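Long-range contacts in uncharacterized conserved protein (Ruegeria pomeroyi DSS-3, PDB 3IUS), which is of unknown function but probably binds NAD through a Rossmann-type domain, as in the NAD-dependent epimerase/dehydratase family: residues R96-L101 and P142-H147; V148-G153 and G202-V207; G160-L165 and E224-P229; I170-K175 and P231-F236. All coordinates share one frame; numbering follows the deposited sequence.

Interaction 1 of 4, residues R96-L101 and P142-H147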
loop_
_atom_site.group_PDB
_atom_site.type_symbol
_atom_site.label_atom_id
_atom_site.label_comp_id
_atom_site.label_asym_id
_atom_site.label_seq_id
_atom_site.Cartn_x
_atom_site.Cartn_y
_atom_site.Cartn_z
ATOM N N ARG A 96 -6.740 6.099 19.383
ATOM C CA ARG A 96 -7.773 6.850 18.683
ATOM C C ARG A 96 -7.973 6.277 17.288
ATOM O O ARG A 96 -9.023 6.445 16.675
ATOM C CB ARG A 96 -7.399 8.330 18.589
ATOM C CG ARG A 96 -8.274 9.122 17.629
ATOM C CD ARG A 96 -7.919 10.598 17.625
ATOM N NE ARG A 96 -8.664 11.336 16.610
ATOM C CZ ARG A 96 -9.949 11.656 16.713
ATOM N NH1 ARG A 96 -10.639 11.293 17.783
ATOM N NH2 ARG A 96 -10.546 12.332 15.741
ATOM N N TRP A 97 -6.957 5.583 16.793
ATOM C CA TRP A 97 -6.980 5.147 15.413
ATOM C C TRP A 97 -5.929 4.074 15.190
ATOM O O TRP A 97 -4.808 4.186 15.680
ATOM C CB TRP A 97 -6.705 6.356 14.527
ATOM C CG TRP A 97 -6.686 6.112 13.049
ATOM C CD1 TRP A 97 -7.728 6.265 12.178
ATOM C CD2 TRP A 97 -5.555 5.726 12.259
ATOM N NE1 TRP A 97 -7.315 5.983 10.893
ATOM C CE2 TRP A 97 -5.987 5.645 10.919
ATOM C CE3 TRP A 97 -4.223 5.433 12.554
ATOM C CZ2 TRP A 97 -5.129 5.290 9.874
ATOM C CZ3 TRP A 97 -3.373 5.073 11.516
ATOM C CH2 TRP A 97 -3.832 5.009 10.195
ATOM N N VAL A 98 -6.320 3.021 14.484
ATOM C CA VAL A 98 -5.390 1.988 14.052
ATOM C C VAL A 98 -5.585 1.743 12.565
ATOM O O VAL A 98 -6.707 1.561 12.101
ATOM C CB VAL A 98 -5.613 0.671 14.818
ATOM C CG1 VAL A 98 -4.773 -0.445 14.207
ATOM C CG2 VAL A 98 -5.313 0.854 16.311
ATOM N N GLY A 99 -4.497 1.744 11.804
ATOM C CA GLY A 99 -4.605 1.489 10.386
ATOM C C GLY A 99 -3.820 0.256 9.979
ATOM O O GLY A 99 -2.623 0.168 10.247
ATOM N N TYR A 100 -4.499 -0.705 9.362
ATOM C CA TYR A 100 -3.821 -1.858 8.789
ATOM C C TYR A 100 -3.724 -1.690 7.287
ATOM O O TYR A 100 -4.738 -1.537 6.609
ATOM C CB TYR A 100 -4.542 -3.171 9.119
ATOM C CG TYR A 100 -3.897 -4.361 8.441
ATOM C CD1 TYR A 100 -2.644 -4.814 8.839
ATOM C CD2 TYR A 100 -4.527 -5.018 7.391
ATOM C CE1 TYR A 100 -2.035 -5.885 8.216
ATOM C CE2 TYR A 100 -3.929 -6.092 6.764
ATOM C CZ TYR A 100 -2.685 -6.526 7.184
ATOM O OH TYR A 100 -2.081 -7.590 6.562
ATOM N N LEU A 101 -2.502 -1.711 6.761
ATOM C CA LEU A 101 -2.320 -1.654 5.323
ATOM C C LEU A 101 -2.457 -3.050 4.719
ATOM O O LEU A 101 -1.673 -3.957 5.022
ATOM C CB LEU A 101 -0.979 -1.018 4.956
ATOM C CG LEU A 101 -0.758 0.417 5.460
ATOM C CD1 LEU A 101 0.569 0.972 4.946
ATOM C CD2 LEU A 101 -1.915 1.332 5.066
ATOM N N PRO A 142 -11.519 -6.775 19.921
ATOM C CA PRO A 142 -12.643 -5.998 20.457
ATOM C C PRO A 142 -12.289 -4.532 20.729
ATOM O O PRO A 142 -11.259 -4.249 21.345
ATOM C CB PRO A 142 -12.970 -6.716 21.775
ATOM C CG PRO A 142 -12.382 -8.080 21.648
ATOM C CD PRO A 142 -11.170 -7.926 20.767
ATOM N N ASN A 143 -13.135 -3.618 20.260
ATOM C CA ASN A 143 -13.035 -2.196 20.591
ATOM C C ASN A 143 -11.814 -1.471 20.030
ATOM O O ASN A 143 -11.510 -0.350 20.435
ATOM C CB ASN A 143 -13.111 -1.992 22.103
ATOM C CG ASN A 143 -14.352 -2.612 22.712
ATOM O OD1 ASN A 143 -14.260 -3.474 23.583
ATOM N ND2 ASN A 143 -15.520 -2.186 22.246
ATOM N N LEU A 144 -11.117 -2.113 19.100
ATOM C CA LEU A 144 -10.008 -1.468 18.410
ATOM C C LEU A 144 -10.553 -0.557 17.307
ATOM O O LEU A 144 -11.398 -0.980 16.514
ATOM C CB LEU A 144 -9.082 -2.536 17.825
ATOM C CG LEU A 144 -7.633 -2.160 17.524
ATOM C CD1 LEU A 144 -6.878 -1.810 18.802
ATOM C CD2 LEU A 144 -6.954 -3.309 16.804
ATOM N N PRO A 145 -10.083 0.703 17.255
ATOM C CA PRO A 145 -10.513 1.666 16.232
ATOM C C PRO A 145 -9.851 1.328 14.904
ATOM O O PRO A 145 -9.085 2.137 14.384
ATOM C CB PRO A 145 -9.964 3.005 16.739
ATOM C CG PRO A 145 -9.342 2.726 18.084
ATOM C CD PRO A 145 -9.057 1.269 18.147
ATOM N N LEU A 146 -10.150 0.146 14.378
ATOM C CA LEU A 146 -9.448 -0.397 13.217
ATOM C C LEU A 146 -9.950 0.158 11.892
ATOM O O LEU A 146 -11.149 0.333 11.688
ATOM C CB LEU A 146 -9.569 -1.924 13.197
ATOM C CG LEU A 146 -8.950 -2.588 11.967
ATOM C CD1 LEU A 146 -7.422 -2.500 12.022
ATOM C CD2 LEU A 146 -9.423 -4.022 11.834
ATOM N N HIS A 147 -9.015 0.409 10.980
ATOM C CA HIS A 147 -9.336 0.844 9.637
ATOM C C HIS A 147 -8.442 0.026 8.749
ATOM O O HIS A 147 -7.258 -0.108 9.035
ATOM C CB HIS A 147 -9.043 2.337 9.462
ATOM C CG HIS A 147 -9.756 3.203 10.456
ATOM N ND1 HIS A 147 -9.379 3.276 11.780
ATOM C CD2 HIS A 147 -10.830 4.016 10.324
ATOM C CE1 HIS A 147 -10.192 4.098 12.421
ATOM N NE2 HIS A 147 -11.079 4.563 11.561
#
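Trp-97 and His-147 meet in an offset stack, their planes tilted by 24° and the imidazole lying against the five-membered part of the indole. The indole rises with CG anti to its backbone N, whereas the imidazole leans back beside its own N (chi1 -56°), and so two side chains on neighbouring strands are brought together. Trp-97 CD1 sits over one face of the imidazole, near its rim, 3.3 Å from His-147 CE1. Both rings are also fixed by polar bonds, Trp-97 NE1 to Ser-195 and His-147 NE2 to Asp-200 N. His-147 ND1 donates in the ring plane to Val-98 O (3.2 Å) while NE2 accepts from the Asp-200 N-H, so the imidazole is probably neutral, with its proton on ND1. The same Val-98 O takes His-147 N at 2.8 Å, nearly along the C=O axis, so two N-H groups grip it. Gly-99 suits its place beneath the indole: a CB would collide with Trp-97 CH2. On the other face Val-98 splits its branches, CG2 meeting Leu-144 CD1 at 4.0 Å and CG1 reaching Leu-146 CD1, also at 4.0 Å. Pro-145, centre of an inverse gamma turn, presents its carbonyl to Val-98 N (2.9 Å), and Tyr-100 N binds His-147 O to continue the parallel ladder. Helix 185-197 packs on the Trp-97 and His-147 side, while helix 126-140 packs on Tyr-100 and Leu-146. With helix 126-140 linking the two parallel strands, this is the beta-alpha-beta crossover of a Rossmann-type fold.

Interaction 2 of 4, residues V148-G153 and G202-V207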
loop_
_atom_site.group_PDB
_atom_site.type_symbol
_atom_site.label_atom_id
_atom_site.label_comp_id
_atom_site.label_asym_id
_atom_site.label_seq_id
_atom_site.Cartn_x
_atom_site.Cartn_y
_atom_site.Cartn_z
ATOM N N VAL A 148 -9.025 -0.560 7.709
ATOM C CA VAL A 148 -8.269 -1.369 6.765
ATOM C C VAL A 148 -8.151 -0.629 5.447
ATOM O O VAL A 148 -9.145 -0.142 4.904
ATOM C CB VAL A 148 -8.943 -2.733 6.526
ATOM C CG1 VAL A 148 -8.280 -3.459 5.351
ATOM C CG2 VAL A 148 -8.898 -3.584 7.797
ATOM N N PHE A 149 -6.932 -0.569 4.921
ATOM C CA PHE A 149 -6.673 0.124 3.673
ATOM C C PHE A 149 -6.124 -0.865 2.675
ATOM O O PHE A 149 -5.009 -1.348 2.830
ATOM C CB PHE A 149 -5.677 1.270 3.895
ATOM C CG PHE A 149 -6.150 2.294 4.885
ATOM C CD1 PHE A 149 -6.895 3.384 4.468
ATOM C CD2 PHE A 149 -5.862 2.154 6.236
ATOM C CE1 PHE A 149 -7.346 4.321 5.380
ATOM C CE2 PHE A 149 -6.305 3.090 7.151
ATOM C CZ PHE A 149 -7.044 4.174 6.719
ATOM N N ARG A 150 -6.928 -1.184 1.665
ATOM C CA ARG A 150 -6.514 -2.113 0.630
ATOM C C ARG A 150 -5.798 -1.343 -0.467
ATOM O O ARG A 150 -6.417 -0.675 -1.297
ATOM C CB ARG A 150 -7.714 -2.917 0.110
ATOM C CG ARG A 150 -8.459 -3.625 1.256
ATOM C CD ARG A 150 -9.662 -4.450 0.799
ATOM N NE ARG A 150 -10.196 -5.237 1.913
ATOM C CZ ARG A 150 -11.443 -5.699 1.986
ATOM N NH1 ARG A 150 -12.305 -5.447 1.006
ATOM N NH2 ARG A 150 -11.829 -6.406 3.044
ATOM N N LEU A 151 -4.475 -1.438 -0.439
ATOM C CA LEU A 151 -3.618 -0.643 -1.308
ATOM C C LEU A 151 -3.448 -1.306 -2.662
ATOM O O LEU A 151 -3.275 -2.517 -2.753
ATOM C CB LEU A 151 -2.248 -0.434 -0.654
ATOM C CG LEU A 151 -2.202 0.188 0.741
ATOM C CD1 LEU A 151 -0.760 0.292 1.243
ATOM C CD2 LEU A 151 -2.869 1.553 0.747
ATOM N N ALA A 152 -3.516 -0.501 -3.714
ATOM C CA ALA A 152 -3.183 -0.973 -5.045
ATOM C C ALA A 152 -1.661 -1.006 -5.183
ATOM O O ALA A 152 -0.933 -0.808 -4.205
ATOM C CB ALA A 152 -3.817 -0.069 -6.098
ATOM N N GLY A 153 -1.177 -1.276 -6.390
ATOM C CA GLY A 153 0.254 -1.265 -6.653
ATOM C C GLY A 153 0.845 0.118 -6.449
ATOM O O GLY A 153 0.419 1.090 -7.080
ATOM N N GLY A 202 -13.768 0.114 12.112
ATOM C CA GLY A 202 -14.277 -1.003 11.335
ATOM C C GLY A 202 -14.301 -0.779 9.830
ATOM O O GLY A 202 -14.513 -1.717 9.064
ATOM N N ALA A 203 -14.075 0.459 9.403
ATOM C CA ALA A 203 -14.198 0.815 7.996
ATOM C C ALA A 203 -13.090 0.181 7.169
ATOM O O ALA A 203 -11.979 0.021 7.648
ATOM C CB ALA A 203 -14.182 2.319 7.824
ATOM N N VAL A 204 -13.433 -0.183 5.938
ATOM C CA VAL A 204 -12.478 -0.650 4.938
ATOM C C VAL A 204 -12.492 0.332 3.771
ATOM O O VAL A 204 -13.556 0.756 3.326
ATOM C CB VAL A 204 -12.863 -2.047 4.419
ATOM C CG1 VAL A 204 -11.868 -2.523 3.363
ATOM C CG2 VAL A 204 -12.932 -3.036 5.559
ATOM N N TYR A 205 -11.314 0.680 3.252
ATOM C CA TYR A 205 -11.216 1.624 2.150
ATOM C C TYR A 205 -10.298 1.055 1.099
ATOM O O TYR A 205 -9.177 0.672 1.417
ATOM C CB TYR A 205 -10.600 2.948 2.605
ATOM C CG TYR A 205 -11.291 3.582 3.784
ATOM C CD1 TYR A 205 -12.376 4.424 3.601
ATOM C CD2 TYR A 205 -10.845 3.350 5.075
ATOM C CE1 TYR A 205 -13.013 5.008 4.681
ATOM C CE2 TYR A 205 -11.473 3.928 6.162
ATOM C CZ TYR A 205 -12.548 4.762 5.959
ATOM O OH TYR A 205 -13.174 5.331 7.048
ATOM N N ASN A 206 -10.782 1.000 -0.135
ATOM C CA ASN A 206 -9.911 0.748 -1.283
ATOM C C ASN A 206 -9.068 1.984 -1.554
ATOM O O ASN A 206 -9.592 3.093 -1.593
ATOM C CB ASN A 206 -10.733 0.453 -2.532
ATOM C CG ASN A 206 -11.422 -0.882 -2.479
ATOM O OD1 ASN A 206 -12.389 -1.116 -3.211
ATOM N ND2 ASN A 206 -10.943 -1.767 -1.620
ATOM N N VAL A 207 -7.769 1.801 -1.781
ATOM C CA VAL A 207 -6.899 2.940 -2.029
ATOM C C VAL A 207 -6.197 2.727 -3.353
ATOM O O VAL A 207 -5.158 2.080 -3.417
ATOM C CB VAL A 207 -5.877 3.166 -0.892
ATOM C CG1 VAL A 207 -5.088 4.440 -1.145
ATOM C CG2 VAL A 207 -6.595 3.258 0.454
#
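One hydrogen bond and one weaker CA-H...O contact hold Val-148 O: the Tyr-205 N-H, 2.8 Å away and nearly along the C=O axis, and the CA-H of Val-204, 3.4 Å from CA to that oxygen. Tyr-205 O has the same pair, from Arg-150 N and the CA-H of Phe-149, within a ladder of five N-H...O bonds. This is parallel pairing in the Rossmann-type sheet, strand 204-207 lying against strand 146-155, with helix 185-197 covering Phe-149 and Leu-151. Arg-150 leaves its backbone with CG beside N (chi1 -55°) and runs extended to NE. Val-204 CG1 then lies over the centre of the guanidinium, 3.5 Å from Arg-150 CZ. The charge is buried, and NH2 pairs with Glu-135 while NH1 bonds Tyr-107 OH. An alanine here would remove the guanidinium and would probably cost Glu-135 this salt-bridge partner and leave Val-204 less well packed. On the opposite face Phe-149 and Tyr-205 share one chi1 setting, so their rings point the same way, nearly parallel but slid apart, with Phe-149 CE1 3.6 Å from Tyr-205 CD2. Val-207, a branched residue suited to a strand, puts CG2 at the Phe-149 ring edge and its CB 3.8 Å from Leu-151 CD2.

Interaction 3 of 4, residues G160-L165 and E224-P229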
loop_
_atom_site.group_PDB
_atom_site.type_symbol
_atom_site.label_atom_id
_atom_site.label_comp_id
_atom_site.label_asym_id
_atom_site.label_seq_id
_atom_site.Cartn_x
_atom_site.Cartn_y
_atom_site.Cartn_z
ATOM N N GLY A 160 9.647 4.462 -9.516
ATOM C CA GLY A 160 9.030 4.769 -10.791
ATOM C C GLY A 160 9.701 4.011 -11.918
ATOM O O GLY A 160 10.683 3.304 -11.693
ATOM N N PRO A 161 9.184 4.168 -13.143
ATOM C CA PRO A 161 9.626 3.370 -14.287
ATOM C C PRO A 161 10.809 3.965 -15.048
ATOM O O PRO A 161 11.358 3.288 -15.916
ATOM C CB PRO A 161 8.382 3.368 -15.166
ATOM C CG PRO A 161 7.843 4.755 -14.986
ATOM C CD PRO A 161 8.159 5.149 -13.545
ATOM N N PHE A 162 11.204 5.192 -14.724
ATOM C CA PHE A 162 12.262 5.865 -15.475
ATOM C C PHE A 162 13.660 5.362 -15.120
ATOM O O PHE A 162 14.592 5.487 -15.913
ATOM C CB PHE A 162 12.152 7.384 -15.324
ATOM C CG PHE A 162 10.811 7.922 -15.730
ATOM C CD1 PHE A 162 10.486 8.069 -17.065
ATOM C CD2 PHE A 162 9.860 8.246 -14.777
ATOM C CE1 PHE A 162 9.252 8.546 -17.443
ATOM C CE2 PHE A 162 8.626 8.728 -15.149
ATOM C CZ PHE A 162 8.314 8.875 -16.480
ATOM N N SER A 163 13.797 4.786 -13.929
ATOM C CA SER A 163 15.033 4.115 -13.542
ATOM C C SER A 163 15.171 2.815 -14.328
ATOM O O SER A 163 16.273 2.342 -14.595
ATOM C CB SER A 163 15.008 3.798 -12.048
ATOM O OG SER A 163 14.011 2.832 -11.760
ATOM N N LYS A 164 14.025 2.262 -14.704
ATOM C CA LYS A 164 13.927 0.952 -15.333
ATOM C C LYS A 164 14.305 0.974 -16.819
ATOM O O LYS A 164 14.423 -0.073 -17.459
ATOM C CB LYS A 164 12.497 0.441 -15.138
ATOM C CG LYS A 164 12.129 -0.867 -15.804
ATOM C CD LYS A 164 10.802 -1.354 -15.233
ATOM C CE LYS A 164 9.965 -2.110 -16.255
ATOM N NZ LYS A 164 8.579 -2.356 -15.746
ATOM N N LEU A 165 14.514 2.170 -17.360
ATOM C CA LEU A 165 14.729 2.338 -18.793
ATOM C C LEU A 165 16.202 2.363 -19.173
ATOM O O LEU A 165 17.074 2.518 -18.319
ATOM C CB LEU A 165 14.076 3.636 -19.268
ATOM C CG LEU A 165 12.578 3.790 -19.030
ATOM C CD1 LEU A 165 12.200 5.262 -19.028
ATOM C CD2 LEU A 165 11.791 3.020 -20.083
ATOM N N GLU A 224 7.658 6.692 -23.917
ATOM C CA GLU A 224 7.227 7.846 -24.693
ATOM C C GLU A 224 7.731 9.160 -24.083
ATOM O O GLU A 224 8.287 10.003 -24.779
ATOM C CB GLU A 224 5.701 7.850 -24.809
ATOM C CG GLU A 224 5.120 9.004 -25.605
ATOM C CD GLU A 224 3.600 8.975 -25.643
ATOM O OE1 GLU A 224 3.020 7.885 -25.453
ATOM O OE2 GLU A 224 2.985 10.041 -25.863
ATOM N N LEU A 225 7.519 9.338 -22.781
ATOM C CA LEU A 225 7.981 10.538 -22.084
ATOM C C LEU A 225 9.492 10.758 -22.188
ATOM O O LEU A 225 9.964 11.899 -22.209
ATOM C CB LEU A 225 7.572 10.482 -20.615
ATOM C CG LEU A 225 6.085 10.709 -20.370
ATOM C CD1 LEU A 225 5.729 10.454 -18.907
ATOM C CD2 LEU A 225 5.679 12.117 -20.786
ATOM N N GLN A 226 10.240 9.661 -22.248
ATOM C CA GLN A 226 11.694 9.711 -22.187
ATOM C C GLN A 226 12.267 9.802 -23.593
ATOM O O GLN A 226 13.477 9.928 -23.774
ATOM C CB GLN A 226 12.221 8.462 -21.474
ATOM C CG GLN A 226 13.680 8.533 -21.035
ATOM C CD GLN A 226 13.871 9.213 -19.685
ATOM O OE1 GLN A 226 12.961 9.864 -19.157
ATOM N NE2 GLN A 226 15.059 9.057 -19.116
ATOM N N GLY A 227 11.392 9.738 -24.592
ATOM C CA GLY A 227 11.839 9.793 -25.974
ATOM C C GLY A 227 12.597 8.548 -26.380
ATOM O O GLY A 227 13.503 8.607 -27.223
ATOM N N LEU A 228 12.218 7.415 -25.792
ATOM C CA LEU A 228 12.843 6.129 -26.072
ATOM C C LEU A 228 11.929 5.196 -26.871
ATOM O O LEU A 228 10.718 5.361 -26.875
ATOM C CB LEU A 228 13.264 5.457 -24.768
ATOM C CG LEU A 228 14.297 6.242 -23.960
ATOM C CD1 LEU A 228 14.554 5.558 -22.633
ATOM C CD2 LEU A 228 15.595 6.377 -24.760
ATOM N N PRO A 229 12.516 4.211 -27.560
ATOM C CA PRO A 229 11.711 3.278 -28.355
ATOM C C PRO A 229 10.758 2.468 -27.491
ATOM O O PRO A 229 11.092 2.129 -26.358
ATOM C CB PRO A 229 12.761 2.350 -28.969
ATOM C CG PRO A 229 14.030 3.142 -28.949
ATOM C CD PRO A 229 13.956 3.939 -27.686
#
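Phe-162 and Leu-225 both place CG beside the backbone N, at chi1 -56° and -73°, and these torsions swing their tips together. Gln-226 differs: its CG is anti to N and the chain then bends at chi2 (85°), which carries the amide toward the ring. Leu-225 CD1 comes in the plane of the phenyl ring and touches its edge at Phe-162 CZ, 3.9 Å away. The Gln-226 amide is tilted against the same ring, OE1 standing 3.7 Å from Phe-162 CD1. That oxygen accepts a hydrogen bond from Gln-281 NE2, so the polar end of Gln-226 is held while its methylenes serve as apolar surface. Accordingly Leu-165 CD1 rests 4.0 Å from Gln-226 CB, the leucine crossing the glutamine obliquely. Leu-165 CB also meets Leu-228 CD1 at 3.9 Å. Leu-228 follows a Schellman motif, in which Gly-227 takes positive phi as the helix ends; glycine adopts that conformation with little strain. No hydrogen bond joins the segments; the contact is mainly apolar, and the phenylalanine and leucines suit it because they cover one another at a partly exposed site. Pro-161 lies on one face of the Phe-162 ring and reaches Ala-222. The loop between strands 146-155 and 172-174 is thus laid on the C-terminal end of helix 215-226, while helix 273-282 touches Phe-162 through Leu-280 and Gln-281, and Leu-225 through Leu-277.

Interaction 4 of 4, residues I170-K175 and P231-F236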
loop_
_atom_site.group_PDB
_atom_site.type_symbol
_atom_site.label_atom_id
_atom_site.label_comp_id
_atom_site.label_asym_id
_atom_site.label_seq_id
_atom_site.Cartn_x
_atom_site.Cartn_y
_atom_site.Cartn_z
ATOM N N ILE A 170 14.052 -5.275 -20.751
ATOM C CA ILE A 170 12.688 -4.863 -20.427
ATOM C C ILE A 170 11.727 -5.324 -21.515
ATOM O O ILE A 170 12.004 -5.183 -22.707
ATOM C CB ILE A 170 12.566 -3.334 -20.263
ATOM C CG1 ILE A 170 13.444 -2.617 -21.292
ATOM C CG2 ILE A 170 12.946 -2.917 -18.852
ATOM C CD1 ILE A 170 13.293 -1.110 -21.286
ATOM N N ARG A 171 10.597 -5.878 -21.099
ATOM C CA ARG A 171 9.624 -6.400 -22.044
ATOM C C ARG A 171 8.214 -6.103 -21.562
ATOM O O ARG A 171 7.966 -6.011 -20.361
ATOM C CB ARG A 171 9.829 -7.905 -22.233
ATOM C CG ARG A 171 10.023 -8.664 -20.931
ATOM C CD ARG A 171 11.125 -9.711 -21.046
ATOM N NE ARG A 171 10.691 -10.937 -21.711
ATOM C CZ ARG A 171 10.087 -11.950 -21.095
ATOM N NH1 ARG A 171 9.827 -11.878 -19.793
ATOM N NH2 ARG A 171 9.734 -13.032 -21.780
ATOM N N ARG A 172 7.298 -5.932 -22.505
ATOM C CA ARG A 172 5.902 -5.701 -22.162
ATOM C C ARG A 172 5.130 -7.009 -22.276
ATOM O O ARG A 172 4.995 -7.565 -23.365
ATOM C CB ARG A 172 5.297 -4.614 -23.057
ATOM C CG ARG A 172 5.859 -3.217 -22.797
ATOM C CD ARG A 172 5.276 -2.173 -23.739
ATOM N NE ARG A 172 5.597 -2.474 -25.133
ATOM C CZ ARG A 172 4.689 -2.653 -26.084
ATOM N NH1 ARG A 172 3.397 -2.536 -25.796
ATOM N NH2 ARG A 172 5.072 -2.930 -27.323
ATOM N N ILE A 173 4.640 -7.509 -21.144
ATOM C CA ILE A 173 3.872 -8.747 -21.126
ATOM C C ILE A 173 2.413 -8.461 -21.456
ATOM O O ILE A 173 1.752 -7.683 -20.761
ATOM C CB ILE A 173 3.933 -9.436 -19.748
ATOM C CG1 ILE A 173 5.382 -9.601 -19.283
ATOM C CG2 ILE A 173 3.203 -10.769 -19.783
ATOM C CD1 ILE A 173 6.236 -10.434 -20.210
ATOM N N ILE A 174 1.905 -9.110 -22.498
ATOM C CA ILE A 174 0.538 -8.875 -22.956
ATOM C C ILE A 174 -0.436 -9.991 -22.565
ATOM O O ILE A 174 -0.428 -11.063 -23.150
ATOM C CB ILE A 174 0.493 -8.679 -24.486
ATOM C CG1 ILE A 174 1.552 -7.672 -24.926
ATOM C CG2 ILE A 174 -0.892 -8.223 -24.930
ATOM C CD1 ILE A 174 1.349 -6.298 -24.334
ATOM N N LYS A 175 -1.277 -9.741 -21.561
ATOM C CA LYS A 175 -2.353 -10.663 -21.225
ATOM C C LYS A 175 -3.657 -9.990 -21.629
ATOM O O LYS A 175 -3.965 -8.899 -21.142
ATOM C CB LYS A 175 -2.378 -10.935 -19.718
ATOM C CG LYS A 175 -3.563 -11.772 -19.252
ATOM C CD LYS A 175 -3.271 -13.254 -19.364
ATOM C CE LYS A 175 -4.473 -14.097 -18.973
ATOM N NZ LYS A 175 -4.924 -13.855 -17.581
ATOM N N PRO A 231 9.384 -0.510 -25.905
ATOM C CA PRO A 231 9.915 -1.845 -25.617
ATOM C C PRO A 231 9.091 -2.925 -26.315
ATOM O O PRO A 231 7.883 -2.750 -26.495
ATOM C CB PRO A 231 9.762 -1.962 -24.097
ATOM C CG PRO A 231 9.755 -0.551 -23.616
ATOM C CD PRO A 231 9.064 0.241 -24.676
ATOM N N PRO A 232 9.738 -4.032 -26.711
ATOM C CA PRO A 232 9.043 -5.120 -27.411
ATOM C C PRO A 232 8.004 -5.799 -26.525
ATOM O O PRO A 232 8.181 -5.871 -25.307
ATOM C CB PRO A 232 10.166 -6.105 -27.737
ATOM C CG PRO A 232 11.232 -5.819 -26.742
ATOM C CD PRO A 232 11.145 -4.359 -26.417
ATOM N N ALA A 233 6.936 -6.294 -27.139
ATOM C CA ALA A 233 5.895 -6.998 -26.405
ATOM C C ALA A 233 6.016 -8.511 -26.587
ATOM O O ALA A 233 6.488 -8.997 -27.616
ATOM C CB ALA A 233 4.517 -6.516 -26.840
ATOM N N VAL A 234 5.610 -9.247 -25.562
ATOM C CA VAL A 234 5.579 -10.703 -25.617
ATOM C C VAL A 234 4.258 -11.194 -25.049
ATOM O O VAL A 234 3.800 -10.692 -24.015
ATOM C CB VAL A 234 6.745 -11.321 -24.823
ATOM C CG1 VAL A 234 6.905 -10.624 -23.480
ATOM C CG2 VAL A 234 6.531 -12.815 -24.636
ATOM N N ASP A 235 3.643 -12.162 -25.725
ATOM C CA ASP A 235 2.366 -12.700 -25.271
ATOM C C ASP A 235 2.532 -13.412 -23.938
ATOM O O ASP A 235 3.476 -14.170 -23.733
ATOM C CB ASP A 235 1.768 -13.658 -26.306
ATOM C CG ASP A 235 1.079 -12.932 -27.449
ATOM O OD1 ASP A 235 0.776 -13.591 -28.466
ATOM O OD2 ASP A 235 0.826 -11.711 -27.330
ATOM N N PHE A 236 1.600 -13.157 -23.029
ATOM C CA PHE A 236 1.628 -13.751 -21.704
ATOM C C PHE A 236 1.906 -15.258 -21.729
ATOM O O PHE A 236 2.750 -15.752 -20.984
ATOM C CB PHE A 236 0.310 -13.454 -20.986
ATOM C CG PHE A 236 0.054 -14.326 -19.800
ATOM C CD1 PHE A 236 -0.846 -15.373 -19.882
ATOM C CD2 PHE A 236 0.712 -14.101 -18.603
ATOM C CE1 PHE A 236 -1.093 -16.181 -18.791
ATOM C CE2 PHE A 236 0.470 -14.906 -17.506
ATOM C CZ PHE A 236 -0.434 -15.949 -17.601
#
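Strands 172-174 and 233-235 form a small parallel sheet of two strands, separate from the large Rossmann-type sheet, and Arg-172 ties down its beginning. Arg-172 CB stands 3.9 Å from Pro-232 O. CG passes the Pro-231 ring, and Arg-172 CD comes within 3.8 Å of Pro-231 O. A bend at chi3 (-62°) then turns the guanidinium side-on to that carbonyl. Arg-172 NE donates to Pro-231 O at 2.7 Å and NH2 to the same oxygen at 2.9 Å, both with the oxygen in the guanidinium plane. At the tip, Ala-233 CB lies over one face of the group, 3.7 Å from Arg-172 NH2; its small methyl fits beneath the flat cation. A leucine in place of Arg-172 would take away both side-chain donors and would probably leave the Pro-231 carbonyl less firmly held and the strand start looser. The backbone ladder continues the pairing, opening with an almost straight bond (175°) from Arg-172 N to Pro-232 O and ending with Phe-236 N on Ile-174 O. Helix 215-226 packs on the Arg-172 side through Gln-216 and Ile-219. On the other face, in the conformer described, Val-234 CG1 lies between its backbone N and carbonyl carbon and comes unusually close to Ile-173 CD1, at 3.3 Å. Both methyls lie on one side of the Arg-171 guanidinium, whose NH2 bonds Ala-239 O. Lys-175 NZ is taken by Tyr-249 O, and the aliphatic chain of Lys-175 runs alongside Phe-236, pointing the same way, with Lys-175 CD in a CH-pi contact over the ring face, 3.3 Å from Phe-236 CD1.

Overall arrangement
Interactions 1 and 2 are consecutive parts of the large parallel sheet: both use strand 146-155, which pairs with strand 97-103 in the first and with strand 204-207 in the second. Their centres are 13 Å apart, and they touch, as where Trp-97 packs on Phe-149. Interactions 3 and 4 lie together, centres 15 Å apart, on the far side of the chain's centre from interaction 1, whose centre is about 40 Å from each. Along the chain interaction 1 closes first; interactions 2, 3 and 4 then cross one another. The chain thus leaves the buried Rossmann-type core, forms the outer elements, returns for strand 204-207 and goes out again through helix 215-226, so two separate passages build the peripheral part.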